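PDB 2B30: hydrolase, putative from Plasmodium vivax, which is of unproven function but, as a Cof-like member of the HAD hydrolase superfamily, probably acts as a metal-dependent phosphatase. Local coordinates for residues 56-62 against 293-297; 17-21 against 277-281; 264-268 against 282-286. All blocks are in the same frame, centred on the assembly; numbering follows the deposited sequence.

Contact 1 (56-62 against 293-297); sequences EAIEKGY and LKKVF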
loop_
_atom_site.group_PDB
_atom_site.type_symbol
_atom_site.label_atom_id
_atom_site.label_comp_id
_atom_site.label_asym_id
_atom_site.label_seq_id
_atom_site.Cartn_x
_atom_site.Cartn_y
_atom_site.Cartn_z
ATOM N N GLU A 56 0.451 -10.384 29.229
ATOM C CA GLU A 56 1.778 -10.979 29.293
ATOM C C GLU A 56 2.718 -10.361 28.254
ATOM O O GLU A 56 3.898 -10.140 28.541
ATOM C CB GLU A 56 1.695 -12.495 29.113
ATOM C CG GLU A 56 2.976 -13.242 29.498
ATOM C CD GLU A 56 2.840 -14.757 29.399
ATOM O OE1 GLU A 56 1.712 -15.249 29.182
ATOM O OE2 GLU A 56 3.867 -15.459 29.539
ATOM N N ALA A 57 2.185 -10.067 27.065
ATOM C CA ALA A 57 2.971 -9.478 25.968
ATOM C C ALA A 57 3.607 -8.161 26.394
ATOM O O ALA A 57 4.768 -7.899 26.093
ATOM C CB ALA A 57 2.098 -9.267 24.734
ATOM N N ILE A 58 2.836 -7.349 27.113
ATOM C CA ILE A 58 3.314 -6.064 27.635
ATOM C C ILE A 58 4.362 -6.275 28.731
ATOM O O ILE A 58 5.349 -5.548 28.801
ATOM C CB ILE A 58 2.147 -5.215 28.165
ATOM C CG1 ILE A 58 1.247 -4.814 27.004
ATOM C CG2 ILE A 58 2.658 -3.969 28.868
ATOM C CD1 ILE A 58 -0.130 -4.414 27.407
ATOM N N GLU A 59 4.156 -7.283 29.568
ATOM C CA GLU A 59 5.153 -7.650 30.579
ATOM C C GLU A 59 6.430 -8.260 29.982
ATOM O O GLU A 59 7.524 -7.996 30.461
ATOM C CB GLU A 59 4.521 -8.594 31.594
ATOM C CG GLU A 59 3.406 -7.906 32.370
ATOM C CD GLU A 59 2.546 -8.851 33.177
ATOM O OE1 GLU A 59 2.712 -10.090 33.045
ATOM O OE2 GLU A 59 1.694 -8.336 33.941
ATOM N N LYS A 60 6.288 -9.060 28.933
ATOM C CA LYS A 60 7.448 -9.671 28.278
ATOM C C LYS A 60 8.216 -8.667 27.414
ATOM O O LYS A 60 9.308 -8.968 26.933
ATOM C CB LYS A 60 7.022 -10.866 27.411
ATOM C CG LYS A 60 6.352 -12.000 28.166
ATOM C CD LYS A 60 7.324 -13.066 28.623
ATOM C CE LYS A 60 6.631 -14.407 28.826
ATOM N NZ LYS A 60 7.571 -15.526 28.561
ATOM N N GLY A 61 7.635 -7.489 27.195
ATOM C CA GLY A 61 8.347 -6.364 26.580
ATOM C C GLY A 61 7.948 -6.052 25.150
ATOM O O GLY A 61 8.617 -5.248 24.490
ATOM N N TYR A 62 6.863 -6.670 24.675
ATOM C CA TYR A 62 6.368 -6.450 23.317
ATOM C C TYR A 62 5.558 -5.160 23.243
ATOM O O TYR A 62 4.772 -4.865 24.136
ATOM C CB TYR A 62 5.503 -7.634 22.835
ATOM C CG TYR A 62 6.261 -8.939 22.763
ATOM C CD1 TYR A 62 6.982 -9.283 21.632
ATOM C CD2 TYR A 62 6.276 -9.819 23.839
ATOM C CE1 TYR A 62 7.695 -10.480 21.571
ATOM C CE2 TYR A 62 6.988 -11.003 23.792
ATOM C CZ TYR A 62 7.695 -11.331 22.659
ATOM O OH TYR A 62 8.400 -12.512 22.618
ATOM N N LEU A 293 -0.087 -15.639 20.244
ATOM C CA LEU A 293 0.884 -14.976 21.126
ATOM C C LEU A 293 1.665 -15.987 21.977
ATOM O O LEU A 293 2.864 -15.797 22.223
ATOM C CB LEU A 293 0.208 -13.935 22.035
ATOM C CG LEU A 293 -0.565 -12.769 21.402
ATOM C CD1 LEU A 293 -0.650 -11.602 22.380
ATOM C CD2 LEU A 293 0.053 -12.306 20.090
ATOM N N LYS A 294 0.994 -17.058 22.411
ATOM C CA LYS A 294 1.655 -18.130 23.157
ATOM C C LYS A 294 2.786 -18.752 22.324
ATOM O O LYS A 294 3.888 -18.987 22.829
ATOM C CB LYS A 294 0.642 -19.203 23.595
ATOM N N LYS A 295 2.524 -18.984 21.044
ATOM C CA LYS A 295 3.547 -19.551 20.159
ATOM C C LYS A 295 4.670 -18.553 19.852
ATOM O O LYS A 295 5.819 -18.950 19.622
ATOM C CB LYS A 295 2.919 -20.101 18.870
ATOM C CG LYS A 295 1.910 -21.229 19.137
ATOM C CD LYS A 295 2.079 -22.410 18.189
ATOM C CE LYS A 295 1.329 -23.659 18.669
ATOM N NZ LYS A 295 1.973 -24.341 19.844
ATOM N N VAL A 296 4.339 -17.261 19.866
ATOM C CA VAL A 296 5.349 -16.213 19.731
ATOM C C VAL A 296 6.194 -16.115 20.995
ATOM O O VAL A 296 7.412 -15.944 20.900
ATOM C CB VAL A 296 4.731 -14.831 19.404
ATOM C CG1 VAL A 296 5.800 -13.732 19.414
ATOM C CG2 VAL A 296 4.048 -14.864 18.047
ATOM N N PHE A 297 5.557 -16.238 22.162
ATOM C CA PHE A 297 6.267 -16.111 23.447
ATOM C C PHE A 297 7.354 -17.157 23.625
ATOM O O PHE A 297 8.448 -16.831 24.077
ATOM C CB PHE A 297 5.311 -16.190 24.652
ATOM C CG PHE A 297 4.348 -15.034 24.760
ATOM C CD1 PHE A 297 4.710 -13.749 24.383
ATOM C CD2 PHE A 297 3.076 -15.237 25.254
ATOM C CE1 PHE A 297 3.812 -12.709 24.475
ATOM C CE2 PHE A 297 2.178 -14.189 25.361
ATOM C CZ PHE A 297 2.547 -12.928 24.971
#

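Contact 2 (17-21 against 277-281); sequences KVEEA and KCVLP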
loop_
_atom_site.group_PDB
_atom_site.type_symbol
_atom_site.label_atom_id
_atom_site.label_comp_id
_atom_site.label_asym_id
_atom_site.label_seq_id
_atom_site.Cartn_x
_atom_site.Cartn_y
_atom_site.Cartn_z
ATOM N N LYS A 17 2.781 -25.874 11.325
ATOM C CA LYS A 17 2.423 -24.752 10.393
ATOM C C LYS A 17 2.820 -23.421 10.995
ATOM O O LYS A 17 3.627 -22.673 10.429
ATOM C CB LYS A 17 0.909 -24.682 10.132
ATOM C CG LYS A 17 0.377 -25.552 9.018
ATOM C CD LYS A 17 -0.940 -24.993 8.423
ATOM C CE LYS A 17 -2.050 -24.813 9.471
ATOM N NZ LYS A 17 -3.414 -24.660 8.867
ATOM N N VAL A 18 2.213 -23.137 12.147
ATOM C CA VAL A 18 2.299 -21.842 12.795
ATOM C C VAL A 18 3.686 -21.643 13.355
ATOM O O VAL A 18 4.348 -20.646 13.057
ATOM C CB VAL A 18 1.272 -21.718 13.940
ATOM C CG1 VAL A 18 1.491 -20.430 14.742
ATOM C CG2 VAL A 18 -0.152 -21.780 13.386
ATOM N N GLU A 19 4.129 -22.587 14.175
ATOM C CA GLU A 19 5.459 -22.476 14.751
ATOM C C GLU A 19 6.531 -22.648 13.669
ATOM O O GLU A 19 7.634 -22.120 13.797
ATOM C CB GLU A 19 5.644 -23.410 15.952
ATOM C CG GLU A 19 5.372 -24.878 15.711
ATOM C CD GLU A 19 5.309 -25.671 17.015
ATOM O OE1 GLU A 19 4.752 -25.156 18.015
ATOM O OE2 GLU A 19 5.814 -26.812 17.043
ATOM N N GLU A 20 6.192 -23.347 12.588
ATOM C CA GLU A 20 7.051 -23.396 11.412
ATOM C C GLU A 20 7.124 -22.001 10.787
ATOM O O GLU A 20 8.209 -21.455 10.582
ATOM C CB GLU A 20 6.522 -24.417 10.401
ATOM N N ALA A 21 5.958 -21.414 10.528
ATOM C CA ALA A 21 5.862 -20.063 9.957
ATOM C C ALA A 21 6.589 -18.955 10.752
ATOM O O ALA A 21 6.825 -17.865 10.215
ATOM C CB ALA A 21 4.388 -19.685 9.767
ATOM N N LYS A 277 0.411 -15.171 5.435
ATOM C CA LYS A 277 1.404 -16.237 5.269
ATOM C C LYS A 277 0.796 -17.559 5.690
ATOM O O LYS A 277 1.040 -18.607 5.080
ATOM C CB LYS A 277 2.636 -15.976 6.136
ATOM C CG LYS A 277 3.869 -16.806 5.771
ATOM C CD LYS A 277 4.846 -16.880 6.949
ATOM C CE LYS A 277 6.311 -16.732 6.527
ATOM N NZ LYS A 277 7.238 -16.757 7.719
ATOM N N CYS A 278 -0.012 -17.490 6.742
ATOM C CA CYS A 278 -0.429 -18.671 7.439
ATOM C C CYS A 278 -1.805 -18.483 8.062
ATOM O O CYS A 278 -2.064 -17.477 8.725
ATOM C CB CYS A 278 0.611 -18.955 8.506
ATOM S SG CYS A 278 0.373 -20.467 9.380
ATOM N N VAL A 279 -2.686 -19.452 7.826
ATOM C CA VAL A 279 -4.020 -19.456 8.402
ATOM C C VAL A 279 -3.946 -20.179 9.737
ATOM O O VAL A 279 -3.412 -21.291 9.817
ATOM C CB VAL A 279 -5.030 -20.200 7.497
ATOM C CG1 VAL A 279 -6.450 -20.146 8.112
ATOM C CG2 VAL A 279 -5.023 -19.628 6.090
ATOM N N LEU A 280 -4.486 -19.572 10.782
ATOM C CA LEU A 280 -4.459 -20.215 12.094
ATOM C C LEU A 280 -5.433 -21.402 12.130
ATOM O O LEU A 280 -6.473 -21.385 11.481
ATOM C CB LEU A 280 -4.772 -19.203 13.205
ATOM C CG LEU A 280 -3.719 -18.103 13.438
ATOM C CD1 LEU A 280 -4.273 -17.002 14.323
ATOM C CD2 LEU A 280 -2.451 -18.654 14.060
ATOM N N PRO A 281 -5.097 -22.452 12.884
ATOM C CA PRO A 281 -6.026 -23.570 12.997
ATOM C C PRO A 281 -7.184 -23.275 13.946
ATOM O O PRO A 281 -8.071 -24.109 14.112
ATOM C CB PRO A 281 -5.147 -24.676 13.577
ATOM C CG PRO A 281 -4.169 -23.963 14.409
ATOM C CD PRO A 281 -3.869 -22.685 13.670
#

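Contact 3 (264-268 against 282-286); sequences AVANA and VSHRE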
loop_
_atom_site.group_PDB
_atom_site.type_symbol
_atom_site.label_atom_id
_atom_site.label_comp_id
_atom_site.label_asym_id
_atom_site.label_seq_id
_atom_site.Cartn_x
_atom_site.Cartn_y
_atom_site.Cartn_z
ATOM N N ALA A 264 -3.813 -15.133 9.428
ATOM C CA ALA A 264 -5.266 -14.972 9.319
ATOM C C ALA A 264 -5.974 -15.969 10.221
ATOM O O ALA A 264 -5.646 -17.148 10.230
ATOM C CB ALA A 264 -5.720 -15.139 7.895
ATOM N N VAL A 265 -6.941 -15.489 10.994
ATOM C CA VAL A 265 -7.736 -16.373 11.847
ATOM C C VAL A 265 -8.501 -17.392 11.004
ATOM O O VAL A 265 -8.782 -17.156 9.827
ATOM C CB VAL A 265 -8.742 -15.592 12.739
ATOM C CG1 VAL A 265 -8.059 -15.029 13.967
ATOM C CG2 VAL A 265 -9.439 -14.477 11.954
ATOM N N ALA A 266 -8.829 -18.524 11.623
ATOM C CA ALA A 266 -9.632 -19.578 10.988
ATOM C C ALA A 266 -10.914 -19.036 10.365
ATOM O O ALA A 266 -11.341 -19.499 9.297
ATOM C CB ALA A 266 -9.977 -20.638 12.003
ATOM N N ASN A 267 -11.525 -18.055 11.030
ATOM C CA ASN A 267 -12.746 -17.421 10.515
ATOM C C ASN A 267 -12.514 -16.287 9.506
ATOM O O ASN A 267 -13.447 -15.580 9.142
ATOM C CB ASN A 267 -13.616 -16.912 11.669
ATOM C CG ASN A 267 -12.852 -16.052 12.653
ATOM O OD1 ASN A 267 -12.052 -16.553 13.443
ATOM N ND2 ASN A 267 -13.119 -14.758 12.638
ATOM N N ALA A 268 -11.284 -16.121 9.032
ATOM C CA ALA A 268 -10.978 -15.022 8.133
ATOM C C ALA A 268 -11.672 -15.208 6.802
ATOM O O ALA A 268 -12.067 -16.309 6.441
ATOM C CB ALA A 268 -9.488 -14.899 7.926
ATOM N N VAL A 282 -7.179 -22.097 14.559
ATOM C CA VAL A 282 -8.136 -21.778 15.594
ATOM C C VAL A 282 -8.831 -20.455 15.231
ATOM O O VAL A 282 -8.252 -19.608 14.547
ATOM C CB VAL A 282 -7.400 -21.763 16.965
ATOM C CG1 VAL A 282 -6.624 -20.465 17.165
ATOM C CG2 VAL A 282 -8.348 -22.004 18.111
ATOM N N SER A 283 -10.085 -20.302 15.646
ATOM C CA SER A 283 -10.879 -19.127 15.277
ATOM C C SER A 283 -10.891 -18.092 16.403
ATOM O O SER A 283 -10.426 -18.358 17.521
ATOM C CB SER A 283 -12.304 -19.539 14.910
ATOM O OG SER A 283 -12.924 -20.192 15.991
ATOM N N HIS A 284 -11.412 -16.907 16.100
ATOM C CA HIS A 284 -11.381 -15.811 17.060
ATOM C C HIS A 284 -12.103 -16.124 18.370
ATOM O O HIS A 284 -11.599 -15.768 19.435
ATOM C CB HIS A 284 -11.868 -14.499 16.447
ATOM C CG HIS A 284 -13.310 -14.497 16.055
ATOM N ND1 HIS A 284 -13.957 -15.610 15.563
ATOM C CD2 HIS A 284 -14.223 -13.499 16.051
ATOM C CE1 HIS A 284 -15.212 -15.302 15.289
ATOM N NE2 HIS A 284 -15.399 -14.026 15.577
ATOM N N ARG A 285 -13.242 -16.815 18.309
ATOM C CA ARG A 285 -13.946 -17.210 19.547
ATOM C C ARG A 285 -13.232 -18.344 20.295
ATOM O O ARG A 285 -13.320 -18.442 21.512
ATOM C CB ARG A 285 -15.400 -17.590 19.262
ATOM C CG ARG A 285 -15.590 -18.937 18.598
ATOM C CD ARG A 285 -17.032 -19.107 18.126
ATOM N NE ARG A 285 -17.279 -18.461 16.838
ATOM C CZ ARG A 285 -16.816 -18.900 15.665
ATOM N NH1 ARG A 285 -16.049 -19.992 15.598
ATOM N NH2 ARG A 285 -17.113 -18.238 14.547
ATOM N N GLU A 286 -12.520 -19.193 19.562
ATOM C CA GLU A 286 -11.684 -20.218 20.180
ATOM C C GLU A 286 -10.380 -19.634 20.745
ATOM O O GLU A 286 -9.527 -20.390 21.215
ATOM C CB GLU A 286 -11.343 -21.317 19.171
ATOM C CG GLU A 286 -12.517 -22.094 18.593
ATOM C CD GLU A 286 -12.070 -23.076 17.490
ATOM O OE1 GLU A 286 -12.201 -22.749 16.286
ATOM O OE2 GLU A 286 -11.572 -24.174 17.824
#

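Contact 1 (56-62 against 293-297)
Two nearly parallel helices can interlock through one large side chain, and here that part falls to F297. The axes of helix segments 56-60 and 293-297 lie 11.4 Å apart at 21°, wide enough for a ring between them. With chi1 in m, the CA-to-CB bond of F297 points sideways, yet the ring swings across to 48-60, bringing CZ to 3.7 Å from A57 CB. L293, also m at chi1, turns CD1 to 4.3 Å from the same methyl. Beyond the helix, Y62 sends its m-rotamer ring back over the gap: Y62 CE2 meets the edge of the F297 ring, 3.6 Å from F297 CD1, with the planes oblique at 46°. Y62 CE1 lies 4.3 Å from V296 CG1. A Schellman motif makes that return possible, with Y62 N bonded to A57 O at 2.8 Å and G61 at positive phi. Underneath, A57, Y62 and L293 all touch L30 of strand 29-33, so both helices cover one face of the Rossmann-like sheet. E56 and K60 flank the F297 ring, with E56 OE2 and K60 NZ in a long salt bridge of 3.8 Å. No hydrogen bond joins the segments, so their association rests on shape and apolar burial.

Contact 2 (17-21 against 277-281)
The first modelled residues, 17-21, lie against the edge strand 278-279, and 277-281 meets them residue by residue. K277 opens with the one hydrogen bond between the segments: its extended side chain carries NZ to 2.8 Å from A21 O, a carbonyl of the weakly bonded helix at about 18-21, while K277 CD lies 4.0 Å from A21 CB. The same lysine packs on N204 of the second subunit, so it sits where N-terminal segment and dimer partner come close. C278 turns toward the helix, with CB 4.0 Å from A21 CB and SG 4.2 Å from V18 CG2; K17 O is a further neighbour of the sulphur, at 4.1 Å. In the Rossmann-like core of the HAD fold, strand 278-279 is the outermost strand of its sheet within this chain, parallel to 261-264, and 17-21 lies against it, with A21 and C278 both reaching F263 of the adjoining strand. V279 contributes mainly backbone: its O has K17 NZ 3.5 Å away. L280 starts out pointing away, yet its end curls back, placing CD2 3.9 Å from V18 CG2. P281 completes the row, its CD 3.8 Å from that same V18 CG2, and V18 itself continues onto K295 of helix 288-297, the helix whose Y291 touches both L280 and P281.

Contact 3 (264-268 against 282-286)
A short hydrogen bond from H284 N to N267 OD1, 2.8 Å long and well aligned at 162°, leads this contact; a longer one, A266 N to V282 O at 3.2 Å, runs beside it. They couple two loops that follow the neighbouring parallel strands 261-264 and 278-279, a beta-alpha-beta unit of the Rossmann-like HAD core whose connection includes helix 270-275. The first loop is a type I turn from V265 to A268, closed by A268 N to V265 O at 2.8 Å, and it presents A266 N and the N267 side chain to the second. With its OD1 used on H284, N267 has its ND2 over one face of the H284 ring and bonded to G36 O, so a single amide links both loops to G36 of helix 34-38. Across from it, S283 binds E286 OE1 through both its OG (2.7 Å) and its N (3.3 Å), two hydrogen bonds that bridge the ends of 283-286. Packing is lighter. V265 reaches H284 N with CG1 at 4.4 Å, and its side chain also touches D248, a calcium ligand, which places the contact next to the metal site. A266 CB lies 3.9 Å from S283 CB.

From its first modelled residue, the chain passes through 17-21, whose partner 277-281 lies some 255 residues on; contact 2 thus closes a loop that takes in almost the whole fold, bringing the first residues to the sheet's edge strand. Next comes 56-62, the end of helix 48-60, which waits for 293-297 near the C terminus, so contact 1 crosses contact 2. Contact 3 joins 264-268 to 282-286 across only 13 residues. It falls entirely within the span of contact 1 but crosses contact 2, meeting it where L280 N and C278 O face A264. Contacts 1 and 2 touch where K295 meets V18 and, weakly, E19. Together they tie the N-terminal segment, helix 48-60, the loops after strands 261-264 and 278-279, and the final helix to one core.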